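Local coordinates for carbonic anhydrase (Coccomyxa sp. PA, PDB 3UCJ), which probably catalyses the reversible hydration of carbon dioxide to hydrogencarbonate as a zinc-dependent carbonic anhydrase of the beta class, at residues 157-162 with 210-215. Sequence-based numbering, arbitrary orientation.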
loop_
_atom_site.group_PDB
_atom_site.type_symbol
_atom_site.label_atom_id
_atom_site.label_comp_id
_atom_site.label_asym_id
_atom_site.label_seq_id
_atom_site.Cartn_x
_atom_site.Cartn_y
_atom_site.Cartn_z
ATOM N N ASN A 157 9.965 19.184 -4.953
ATOM C CA ASN A 157 9.330 18.086 -4.207
ATOM C C ASN A 157 8.500 18.693 -3.049
ATOM O O ASN A 157 7.287 18.351 -2.863
ATOM C CB ASN A 157 10.354 17.099 -3.714
ATOM C CG ASN A 157 9.667 15.853 -3.077
ATOM O OD1 ASN A 157 8.761 15.264 -3.686
ATOM N ND2 ASN A 157 10.047 15.549 -1.858
ATOM N N VAL A 158 9.099 19.609 -2.289
ATOM C CA VAL A 158 8.274 20.326 -1.262
ATOM C C VAL A 158 6.979 20.875 -1.873
ATOM O O VAL A 158 5.850 20.683 -1.329
ATOM C CB VAL A 158 9.074 21.458 -0.527
ATOM C CG1 VAL A 158 8.125 22.238 0.447
ATOM C CG2 VAL A 158 10.240 20.843 0.247
ATOM N N GLU A 159 7.092 21.657 -2.966
ATOM C CA GLU A 159 5.887 22.214 -3.533
ATOM C C GLU A 159 4.863 21.170 -3.896
ATOM O O GLU A 159 3.653 21.380 -3.712
ATOM C CB GLU A 159 6.170 23.128 -4.784
ATOM C CG GLU A 159 4.797 23.742 -5.196
ATOM C CD GLU A 159 4.822 24.875 -6.234
ATOM O OE1 GLU A 159 5.947 25.236 -6.696
ATOM O OE2 GLU A 159 3.697 25.317 -6.604
ATOM N N ALA A 160 5.299 20.053 -4.499
ATOM C CA ALA A 160 4.343 19.047 -4.912
ATOM C C ALA A 160 3.699 18.422 -3.665
ATOM O O ALA A 160 2.516 18.090 -3.721
ATOM C CB ALA A 160 5.105 17.933 -5.671
ATOM N N GLN A 161 4.478 18.239 -2.586
ATOM C CA GLN A 161 3.938 17.528 -1.414
ATOM C C GLN A 161 2.999 18.492 -0.687
ATOM O O GLN A 161 1.969 18.065 -0.149
ATOM C CB GLN A 161 5.019 16.932 -0.483
ATOM C CG GLN A 161 5.977 15.958 -1.225
ATOM C CD GLN A 161 5.256 14.923 -2.149
ATOM O OE1 GLN A 161 4.172 14.393 -1.791
ATOM N NE2 GLN A 161 5.864 14.644 -3.386
ATOM N N VAL A 162 3.275 19.785 -0.768
ATOM C CA VAL A 162 2.276 20.756 -0.241
ATOM C C VAL A 162 1.007 20.674 -0.992
ATOM O O VAL A 162 -0.119 20.646 -0.372
ATOM C CB VAL A 162 2.835 22.228 -0.235
ATOM C CG1 VAL A 162 1.676 23.254 -0.055
ATOM C CG2 VAL A 162 3.871 22.323 0.832
ATOM N N ALA A 210 -3.524 31.382 -5.168
ATOM C CA ALA A 210 -2.491 32.415 -5.184
ATOM C C ALA A 210 -1.084 31.881 -5.067
ATOM O O ALA A 210 -0.201 32.473 -5.654
ATOM C CB ALA A 210 -2.695 33.449 -4.061
ATOM N N LEU A 211 -0.852 30.845 -4.247
ATOM C CA LEU A 211 0.507 30.447 -3.895
ATOM C C LEU A 211 1.049 29.176 -4.529
ATOM O O LEU A 211 2.279 28.963 -4.502
ATOM C CB LEU A 211 0.715 30.338 -2.372
ATOM C CG LEU A 211 0.364 31.586 -1.543
ATOM C CD1 LEU A 211 0.480 31.200 -0.071
ATOM C CD2 LEU A 211 1.310 32.727 -1.903
ATOM N N LEU A 212 0.177 28.321 -5.050
ATOM C CA LEU A 212 0.633 27.072 -5.726
ATOM C C LEU A 212 0.662 27.216 -7.247
ATOM O O LEU A 212 -0.265 27.724 -7.832
ATOM C CB LEU A 212 -0.283 25.875 -5.313
ATOM C CG LEU A 212 -0.270 25.520 -3.818
ATOM C CD1 LEU A 212 -1.281 24.387 -3.555
ATOM C CD2 LEU A 212 1.193 25.117 -3.441
ATOM N N ARG A 213 1.725 26.743 -7.884
ATOM C CA ARG A 213 1.855 26.748 -9.348
ATOM C C ARG A 213 0.759 25.914 -9.975
ATOM O O ARG A 213 0.007 26.381 -10.830
ATOM C CB ARG A 213 3.188 26.107 -9.748
ATOM C CG ARG A 213 4.433 27.026 -9.875
ATOM C CD ARG A 213 5.376 26.489 -11.019
ATOM N NE ARG A 213 4.681 26.436 -12.340
ATOM C CZ ARG A 213 5.156 26.930 -13.503
ATOM N NH1 ARG A 213 6.343 27.519 -13.562
ATOM N NH2 ARG A 213 4.443 26.839 -14.624
ATOM N N ALA A 214 0.667 24.641 -9.550
ATOM C CA ALA A 214 -0.415 23.777 -9.999
ATOM C C ALA A 214 -1.797 24.302 -9.539
ATOM O O ALA A 214 -1.900 24.926 -8.500
ATOM C CB ALA A 214 -0.188 22.332 -9.515
ATOM N N ASP A 215 -2.828 24.031 -10.322
ATOM C CA ASP A 215 -4.164 24.572 -10.120
ATOM C C ASP A 215 -5.035 23.657 -9.250
ATOM O O ASP A 215 -5.677 22.686 -9.745
ATOM C CB ASP A 215 -4.809 24.786 -11.511
ATOM C CG ASP A 215 -6.168 25.547 -11.482
ATOM O OD1 ASP A 215 -6.583 25.952 -12.623
ATOM O OD2 ASP A 215 -6.864 25.675 -10.440
HETATM O O HOH W 1 1.962 23.051 -7.007
#
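Glu159 reaches out from helix 146-167 with its chain extended, CG anti to the backbone N (chi1 -175°), and presents its carboxylate end-on to the turn that follows helix 205-211. Its OE2 accepts the backbone N-H of Arg213, N to OE2 2.7 Å; the bond is nearly straight (165° at the hydrogen) and comes in head-on, close to the line of the CD-OE2 bond. OE2 also accepts a bond from a water (water O to OE2 2.9 Å), which in turn accepts the N-H of Ala214 over a longer 3.3 Å from N to the water O, so one carboxylate oxygen serves two successive amides, one directly and one through the water. The backbone departs from helical angles at Leu212, and the carboxylate meets the chain at the next residue, before Asp215, the N-cap of helix 216-220, accepts the N-H of Gln218 at OD2. In the alpha/beta fold this ties the connection between two C-terminal helices to a long helix packed on the central sheet. An alanine here in place of Glu159, lacking the carboxylate, would probably loosen the turn, since the amide of Arg213 loses this acceptor and the bridging water its bond to OE2. The Arg213 side chain runs roughly perpendicular to the glutamate: CB lies 3.3 Å from OE2, but bends at chi2 and chi3 lead the guanidinium away, NE staying 5.9 Å from OE1. One helical turn beyond Glu159, Val162 CG1 touches Leu212 CD2 at 3.9 Å, the two side chains meeting at a slant and both also packing on Ile202 of strand 194-202.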